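Local coordinates for EDTA monooxygenase (EDTA-degrading bacterium BNC1, PDB 5DQP), which probably acts as a flavin-dependent monooxygenase that uses FMN and molecular oxygen in the bacterial breakdown of EDTA, at residues Met6-Trp11 against Phe381-Pro386; Ala42-Arg47 against Ala391-Val396. One frame throughout, in Å; residues are numbered along the deposited sequence. Where two conformers were deposited one is given.

Contact 1 of 2, residues Met6-Trp11 against Phe381-Pro386; sequences MYLVSW and FVINAP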
ATOM      1  N   MET A   6     -12.340  26.267   8.215  1.00 23.77           N
ATOM      2  CA  MET A   6     -12.114  25.775   6.858  1.00 27.90           C
ATOM      3  C   MET A   6     -11.161  24.577   6.860  1.00 21.61           C
ATOM      4  O   MET A   6     -10.147  24.589   7.564  1.00 22.30           O
ATOM      5  CB  MET A   6     -11.516  26.907   6.009  1.00 23.89           C
ATOM      6  CG  MET A   6     -11.221  26.569   4.554  1.00 22.45           C
ATOM      7  SD  MET A   6     -10.378  27.941   3.741  1.00 24.07           S
ATOM      8  CE  MET A   6     -11.561  29.276   3.997  1.00 17.93           C
ATOM      9  N   TYR A   7     -11.470  23.563   6.051  1.00 18.15           N
ATOM     10  CA  TYR A   7     -10.582  22.410   5.879  1.00 21.57           C
ATOM     11  C   TYR A   7      -9.855  22.502   4.539  1.00 20.10           C
ATOM     12  O   TYR A   7     -10.400  23.010   3.560  1.00 21.80           O
ATOM     13  CB  TYR A   7     -11.354  21.083   5.962  1.00 18.57           C
ATOM     14  CG  TYR A   7     -12.098  20.927   7.269  1.00 21.94           C
ATOM     15  CD1 TYR A   7     -11.459  20.448   8.399  1.00 23.48           C
ATOM     16  CD2 TYR A   7     -13.437  21.306   7.379  1.00 22.34           C
ATOM     17  CE1 TYR A   7     -12.137  20.342   9.611  1.00 22.98           C
ATOM     18  CE2 TYR A   7     -14.114  21.208   8.574  1.00 27.49           C
ATOM     19  CZ  TYR A   7     -13.455  20.728   9.686  1.00 25.61           C
ATOM     20  OH  TYR A   7     -14.131  20.619  10.870  1.00 29.93           O
ATOM     21  N   LEU A   8      -8.616  22.012   4.502  1.00 17.38           N
ATOM     22  CA  LEU A   8      -7.795  22.050   3.295  1.00 17.86           C
ATOM     23  C   LEU A   8      -7.131  20.703   3.044  1.00 19.15           C
ATOM     24  O   LEU A   8      -6.548  20.108   3.958  1.00 18.43           O
ATOM     25  CB  LEU A   8      -6.717  23.136   3.397  1.00 22.64           C
ATOM     26  CG  LEU A   8      -7.182  24.588   3.406  1.00 23.64           C
ATOM     27  CD1 LEU A   8      -5.976  25.467   3.614  1.00 23.01           C
ATOM     28  CD2 LEU A   8      -7.914  24.968   2.085  1.00 18.75           C
ATOM     29  N   VAL A   9      -7.189  20.243   1.800  1.00 17.60           N
ATOM     30  CA  VAL A   9      -6.549  19.002   1.379  1.00 17.11           C
ATOM     31  C   VAL A   9      -5.710  19.294   0.145  1.00 21.79           C
ATOM     32  O   VAL A   9      -6.133  20.063  -0.724  1.00 19.65           O
ATOM     33  CB  VAL A   9      -7.604  17.913   1.077  1.00 20.43           C
ATOM     34  CG1 VAL A   9      -6.913  16.640   0.497  1.00 18.47           C
ATOM     35  CG2 VAL A   9      -8.431  17.607   2.322  1.00 15.07           C
ATOM     36  N   SER A  10      -4.531  18.677   0.048  1.00 19.83           N
ATOM     37  CA  SER A  10      -3.601  18.965  -1.044  1.00 19.44           C
ATOM     38  C   SER A  10      -3.373  17.723  -1.897  1.00 20.04           C
ATOM     39  O   SER A  10      -2.900  16.702  -1.389  1.00 18.87           O
ATOM     40  CB  SER A  10      -2.252  19.466  -0.516  1.00 18.61           C
ATOM     41  OG  SER A  10      -1.676  18.545   0.423  1.00 23.79           O
ATOM     42  N   TRP A  11      -3.715  17.810  -3.183  0.56 22.42           N
ATOM     43  CA  TRP A  11      -3.309  16.766  -4.112  0.56 25.88           C
ATOM     44  C   TRP A  11      -1.806  16.584  -4.019  0.56 22.56           C
ATOM     45  O   TRP A  11      -1.049  17.553  -3.900  0.56 22.19           O
ATOM     46  CB  TRP A  11      -3.649  17.109  -5.558  0.56 24.60           C
ATOM     47  CG  TRP A  11      -5.054  17.124  -5.948  0.56 25.38           C
ATOM     48  CD1 TRP A  11      -6.028  17.967  -5.495  0.56 24.97           C
ATOM     49  CD2 TRP A  11      -5.660  16.314  -6.965  0.56 29.55           C
ATOM     50  NE1 TRP A  11      -7.213  17.711  -6.145  0.56 27.82           N
ATOM     51  CE2 TRP A  11      -7.014  16.702  -7.054  0.56 29.84           C
ATOM     52  CE3 TRP A  11      -5.189  15.294  -7.805  0.56 26.84           C
ATOM     53  CZ2 TRP A  11      -7.910  16.098  -7.944  0.56 30.81           C
ATOM     54  CZ3 TRP A  11      -6.077  14.698  -8.690  0.56 29.79           C
ATOM     55  CH2 TRP A  11      -7.423  15.099  -8.751  0.56 31.25           C
ATOM     56  N   PHE A 381     -11.416  23.029   0.911  1.00 14.82           N
ATOM     57  CA  PHE A 381     -11.027  22.909  -0.489  1.00 16.34           C
ATOM     58  C   PHE A 381      -9.941  21.865  -0.676  1.00 18.95           C
ATOM     59  O   PHE A 381      -9.144  21.608   0.225  1.00 19.08           O
ATOM     60  CB  PHE A 381     -10.550  24.259  -1.072  1.00 17.41           C
ATOM     61  CG  PHE A 381     -11.571  25.354  -0.912  1.00 22.81           C
ATOM     62  CD1 PHE A 381     -11.622  26.105   0.254  1.00 16.56           C
ATOM     63  CD2 PHE A 381     -12.511  25.586  -1.894  1.00 22.45           C
ATOM     64  CE1 PHE A 381     -12.567  27.091   0.419  1.00 21.96           C
ATOM     65  CE2 PHE A 381     -13.454  26.571  -1.742  1.00 17.34           C
ATOM     66  CZ  PHE A 381     -13.484  27.319  -0.561  1.00 19.57           C
ATOM     67  N   VAL A 382      -9.935  21.266  -1.864  1.00 16.28           N
ATOM     68  CA  VAL A 382      -8.830  20.448  -2.347  1.00 18.98           C
ATOM     69  C   VAL A 382      -7.985  21.323  -3.264  1.00 21.80           C
ATOM     70  O   VAL A 382      -8.466  21.791  -4.303  1.00 24.72           O
ATOM     71  CB  VAL A 382      -9.320  19.192  -3.095  1.00 23.53           C
ATOM     72  CG1 VAL A 382      -8.190  18.160  -3.188  1.00 23.87           C
ATOM     73  CG2 VAL A 382     -10.619  18.576  -2.462  1.00 22.02           C
ATOM     74  N   ILE A 383      -6.735  21.527  -2.877  1.00 18.26           N
ATOM     75  CA  ILE A 383      -5.764  22.340  -3.608  1.00 21.20           C
ATOM     76  C   ILE A 383      -4.968  21.430  -4.538  1.00 21.83           C
ATOM     77  O   ILE A 383      -4.257  20.526  -4.080  1.00 21.34           O
ATOM     78  CB  ILE A 383      -4.825  23.058  -2.624  1.00 19.77           C
ATOM     79  CG1 ILE A 383      -5.626  23.863  -1.603  1.00 21.84           C
ATOM     80  CG2 ILE A 383      -3.789  23.924  -3.348  1.00 22.38           C
ATOM     81  CD1 ILE A 383      -5.000  23.782  -0.196  1.00 29.78           C
ATOM     82  N   ASN A 384      -5.081  21.668  -5.833  1.00 21.59           N
ATOM     83  CA  ASN A 384      -4.464  20.838  -6.864  1.00 15.49           C
ATOM     84  C   ASN A 384      -3.319  21.659  -7.460  1.00 22.23           C
ATOM     85  O   ASN A 384      -3.499  22.376  -8.442  1.00 22.64           O
ATOM     86  CB  ASN A 384      -5.518  20.462  -7.899  1.00 22.83           C
ATOM     87  CG  ASN A 384      -5.119  19.293  -8.783  1.00 37.04           C
ATOM     88  OD1 ASN A 384      -4.068  18.666  -8.593  1.00 30.66           O
ATOM     89  ND2 ASN A 384      -5.984  18.977  -9.762  1.00 33.22           N
ATOM     90  N   ALA A 385      -2.137  21.541  -6.872  1.00 20.14           N
ATOM     91  CA  ALA A 385      -1.037  22.437  -7.240  1.00 20.65           C
ATOM     92  C   ALA A 385      -0.582  22.166  -8.668  1.00 21.87           C
ATOM     93  O   ALA A 385      -0.390  21.000  -9.045  1.00 23.48           O
ATOM     94  CB  ALA A 385       0.129  22.291  -6.266  1.00 19.35           C
ATOM     95  N   PRO A 386      -0.403  23.206  -9.494  1.00 22.00           N
ATOM     96  CA  PRO A 386       0.040  22.971 -10.880  1.00 26.63           C
ATOM     97  C   PRO A 386       1.436  22.386 -10.969  1.00 24.18           C
ATOM     98  O   PRO A 386       1.731  21.652 -11.919  1.00 24.81           O
ATOM     99  CB  PRO A 386      -0.023  24.371 -11.519  1.00 26.26           C
ATOM    100  CG  PRO A 386       0.055  25.329 -10.380  1.00 23.59           C
ATOM    101  CD  PRO A 386      -0.630  24.635  -9.215  1.00 24.63           C
TER
HETATM  102  O   HOH W   1      -1.483  20.214  -4.420  1.00 18.77           O
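V9 and V382 are paired in a buried parallel β contact that closes a TIM barrel of the luciferase-like type, joining its first strand, 7-11, to its last, 380-383. The directions of the two short strand segments differ by 28°. Their backbone bonds alternate as parallel pairing requires: V9 N donates to F381 O (2.9 Å), and V9 O in turn accepts I383 N at 2.7 Å in a nearly straight bond. W11 N then reaches I383 O, which also accepts a water bridging W11 O and A385 N, so two donors grip that carbonyl.

The pairing sends residues alternately to the two faces. V9 and V382 run alongside each other on one face, where both touch L264 of strand 262-271. On the other face L8, F381 and I383 meet the surrounding helices, 390-405 and 362-374. L8 CD2 packs on I383 CD1 at 3.9 Å, while M6 SD comes to the edge of the F381 ring, 4.1 Å from CE1, as a Met-aromatic contact.

At the strand end W11 was modelled in two conformers, so the details of its ring are less certain. In the one described here the indole lies near T94, a predicted FMN-binding residue, and NE1 bonds to S266 OG. N384 has CG anti to its backbone N (chi1 -163°), which places the amide carbon over the indole; the two planes are 15° apart, with N384 OD1 3.2 Å from W11 CG.

Contact 2 of 2, residues Ala42-Arg47 against Ala391-Val396; sequences AEIARR and ALEIFV
The backbones of A42-R47 and A391-V396 run almost parallel, 8° apart, with axes 9.3 Å from one another; the closest CA atoms, those of I44 and E393, are separated by 6.2 Å. These are neighbouring α-helices of the TIM barrel's outer layer, belonging to helices 35-47 and 390-405. What joins them is chiefly apolar packing, and I44 is the residue that reaches across. Its CG2, anti to the backbone N, enters the groove formed by L392, E393 and V396: it lies 3.8 Å from E393 CA and 3.9 Å from V396 CG2. The I44 and E393 side chains cross at about a right angle, and I44 CD1 touches E393 CB and OE1. V396 answers by laying CG1 on the carbonyl oxygen I44 O, at 3.6 Å. An alanine at I44 would probably open a gap over L392 and E393, and take away the methyl that V396 CG2 packs on.

Toward the barrel, A45 and L392 both touch S10 of strand 7-11. Toward solvent, R47, its chain bent at chi3, comes over the junction, and its NH2 forms a salt bridge with D397. The carboxylate of E393 is turned 70° from the R47 guanidinium plane, and the opposite charges are near but not in contact; instead E393 CG meets the guanidinium edge, 3.9 Å from R47 NH2.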
ATOM      1  N   ALA A  42       4.836  16.439   1.353  1.00 20.06           N
ATOM      2  CA  ALA A  42       3.998  16.201   2.523  1.00 20.76           C
ATOM      3  C   ALA A  42       4.481  17.027   3.711  1.00 20.76           C
ATOM      4  O   ALA A  42       3.663  17.485   4.513  1.00 17.19           O
ATOM      5  CB  ALA A  42       3.953  14.705   2.870  1.00 14.76           C
ATOM      6  N   GLU A  43       5.801  17.222   3.832  1.00 20.67           N
ATOM      7  CA  GLU A  43       6.348  18.070   4.896  1.00 21.68           C
ATOM      8  C   GLU A  43       6.009  19.548   4.670  1.00 22.27           C
ATOM      9  O   GLU A  43       5.843  20.301   5.637  1.00 22.05           O
ATOM     10  CB  GLU A  43       7.866  17.879   5.002  1.00 22.10           C
ATOM     11  CG  GLU A  43       8.350  16.591   5.724  1.00 32.21           C
ATOM     12  CD  GLU A  43       8.213  16.603   7.280  1.00 48.23           C
ATOM     13  OE1 GLU A  43       8.703  15.636   7.919  1.00 42.03           O
ATOM     14  OE2 GLU A  43       7.626  17.553   7.870  1.00 41.18           O
ATOM     15  N   ILE A  44       5.901  19.990   3.414  1.00 15.66           N
ATOM     16  CA  ILE A  44       5.403  21.340   3.165  1.00 20.22           C
ATOM     17  C   ILE A  44       3.947  21.466   3.617  1.00 18.63           C
ATOM     18  O   ILE A  44       3.573  22.431   4.291  1.00 20.13           O
ATOM     19  CB  ILE A  44       5.580  21.716   1.682  1.00 23.77           C
ATOM     20  CG1 ILE A  44       7.063  21.979   1.381  1.00 20.37           C
ATOM     21  CG2 ILE A  44       4.700  22.928   1.303  1.00 19.73           C
ATOM     22  CD1 ILE A  44       7.368  21.987  -0.128  1.00 24.22           C
ATOM     23  N   ALA A  45       3.100  20.499   3.254  1.00 19.37           N
ATOM     24  CA  ALA A  45       1.706  20.562   3.691  1.00 19.92           C
ATOM     25  C   ALA A  45       1.607  20.482   5.213  1.00 17.69           C
ATOM     26  O   ALA A  45       0.777  21.164   5.828  1.00 20.27           O
ATOM     27  CB  ALA A  45       0.895  19.443   3.023  1.00 18.23           C
ATOM     28  N   ARG A  46       2.457  19.671   5.844  1.00 20.39           N
ATOM     29  CA  ARG A  46       2.451  19.575   7.306  1.00 22.70           C
ATOM     30  C   ARG A  46       2.790  20.914   7.955  1.00 21.75           C
ATOM     31  O   ARG A  46       2.135  21.332   8.921  1.00 19.35           O
ATOM     32  CB  ARG A  46       3.440  18.504   7.759  1.00 21.35           C
ATOM     33  CG  ARG A  46       3.416  18.193   9.257  1.00 26.06           C
ATOM     34  CD  ARG A  46       4.675  17.390   9.619  1.00 32.39           C
ATOM     35  NE  ARG A  46       4.970  17.481  11.034  1.00 37.56           N
ATOM     36  CZ  ARG A  46       5.572  18.517  11.606  1.00 50.09           C
ATOM     37  NH1 ARG A  46       5.946  19.566  10.876  1.00 37.74           N
ATOM     38  NH2 ARG A  46       5.794  18.503  12.916  1.00 64.50           N
ATOM     39  N   ARG A  47       3.801  21.604   7.422  1.00 18.49           N
ATOM     40  CA  ARG A  47       4.155  22.937   7.914  1.00 24.97           C
ATOM     41  C   ARG A  47       2.988  23.924   7.781  1.00 23.37           C
ATOM     42  O   ARG A  47       2.802  24.781   8.653  1.00 23.52           O
ATOM     43  CB  ARG A  47       5.396  23.457   7.180  1.00 20.21           C
ATOM     44  CG  ARG A  47       5.720  24.930   7.471  1.00 29.45           C
ATOM     45  CD  ARG A  47       7.032  25.369   6.816  1.00 30.96           C
ATOM     46  NE  ARG A  47       6.846  25.922   5.468  1.00 31.44           N
ATOM     47  CZ  ARG A  47       7.333  25.380   4.358  1.00 28.97           C
ATOM     48  NH1 ARG A  47       8.055  24.266   4.418  1.00 30.74           N
ATOM     49  NH2 ARG A  47       7.111  25.959   3.185  1.00 33.09           N
ATOM     50  N   ALA A 391       4.592  24.879  -6.273  1.00 19.09           N
ATOM     51  CA  ALA A 391       3.365  25.675  -6.143  1.00 19.97           C
ATOM     52  C   ALA A 391       2.647  25.397  -4.836  1.00 22.28           C
ATOM     53  O   ALA A 391       1.969  26.282  -4.304  1.00 21.81           O
ATOM     54  CB  ALA A 391       2.406  25.439  -7.307  1.00 18.38           C
ATOM     55  N   LEU A 392       2.792  24.197  -4.281  1.00 19.77           N
ATOM     56  CA  LEU A 392       2.231  23.997  -2.956  1.00 22.09           C
ATOM     57  C   LEU A 392       3.022  24.788  -1.931  1.00 18.04           C
ATOM     58  O   LEU A 392       2.454  25.292  -0.962  1.00 19.79           O
ATOM     59  CB  LEU A 392       2.194  22.513  -2.605  1.00 17.57           C
ATOM     60  CG  LEU A 392       1.531  22.091  -1.301  1.00 16.72           C
ATOM     61  CD1 LEU A 392       0.079  22.559  -1.321  1.00 16.16           C
ATOM     62  CD2 LEU A 392       1.634  20.567  -1.209  1.00 22.14           C
ATOM     63  N   GLU A 393       4.330  24.913  -2.130  1.00 22.47           N
ATOM     64  CA  GLU A 393       5.140  25.725  -1.225  1.00 23.87           C
ATOM     65  C   GLU A 393       4.663  27.184  -1.223  1.00 23.84           C
ATOM     66  O   GLU A 393       4.526  27.811  -0.160  1.00 17.78           O
ATOM     67  CB  GLU A 393       6.614  25.590  -1.637  1.00 22.24           C
ATOM     68  CG  GLU A 393       7.654  26.214  -0.704  1.00 31.49           C
ATOM     69  CD  GLU A 393       9.095  25.765  -1.033  1.00 41.26           C
ATOM     70  OE1 GLU A 393       9.295  24.865  -1.899  1.00 36.71           O
ATOM     71  OE2 GLU A 393      10.035  26.324  -0.420  1.00 52.89           O
ATOM     72  N   ILE A 394       4.361  27.724  -2.404  1.00 23.81           N
ATOM     73  CA  ILE A 394       3.786  29.068  -2.504  1.00 17.80           C
ATOM     74  C   ILE A 394       2.454  29.141  -1.767  1.00 18.76           C
ATOM     75  O   ILE A 394       2.187  30.097  -1.031  1.00 21.47           O
ATOM     76  CB  ILE A 394       3.619  29.466  -3.984  1.00 21.31           C
ATOM     77  CG1 ILE A 394       4.969  29.488  -4.692  1.00 27.09           C
ATOM     78  CG2 ILE A 394       2.936  30.838  -4.120  1.00 21.93           C
ATOM     79  CD1 ILE A 394       5.941  30.489  -4.113  1.00 34.25           C
ATOM     80  N   PHE A 395       1.556  28.181  -2.020  1.00 19.26           N
ATOM     81  CA  PHE A 395       0.272  28.208  -1.331  1.00 20.21           C
ATOM     82  C   PHE A 395       0.466  28.181   0.189  1.00 18.81           C
ATOM     83  O   PHE A 395      -0.083  29.018   0.917  1.00 21.86           O
ATOM     84  CB  PHE A 395      -0.605  27.041  -1.792  1.00 20.78           C
ATOM     85  CG  PHE A 395      -2.010  27.131  -1.290  1.00 22.17           C
ATOM     86  CD1 PHE A 395      -2.331  26.675  -0.021  1.00 18.59           C
ATOM     87  CD2 PHE A 395      -3.000  27.725  -2.062  1.00 20.24           C
ATOM     88  CE1 PHE A 395      -3.617  26.778   0.474  1.00 19.05           C
ATOM     89  CE2 PHE A 395      -4.282  27.825  -1.594  1.00 21.33           C
ATOM     90  CZ  PHE A 395      -4.596  27.349  -0.311  1.00 17.33           C
ATOM     91  N   VAL A 396       1.289  27.258   0.684  1.00 20.47           N
ATOM     92  CA  VAL A 396       1.489  27.136   2.130  1.00 17.21           C
ATOM     93  C   VAL A 396       2.214  28.357   2.708  1.00 20.93           C
ATOM     94  O   VAL A 396       1.954  28.774   3.844  1.00 18.53           O
ATOM     95  CB  VAL A 396       2.258  25.835   2.444  1.00 21.45           C
ATOM     96  CG1 VAL A 396       2.891  25.923   3.842  1.00 21.41           C
ATOM     97  CG2 VAL A 396       1.349  24.607   2.321  1.00 21.14           C
TER

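Both contacts join the same two ends of the chain, one layer apart: contact 1 pairs the first and last barrel strands, contact 2 the helices that follow each of them. The principle illustrated is that a TIM barrel is closed twice. Both closures are buried, though contact 2 has an exposed edge at R47. In the inner layer, nearer the centre of the chain and near the predicted FMN site, backbone hydrogen bonds do the joining; in the outer layer, away from the annotated sites, methyl packing does, with charged side chains along the solvent-facing margin. The two layers also touch directly: I383 CD1 lies 3.4 Å from F395 CE1, and P386 CD 3.7 Å from A391 CB.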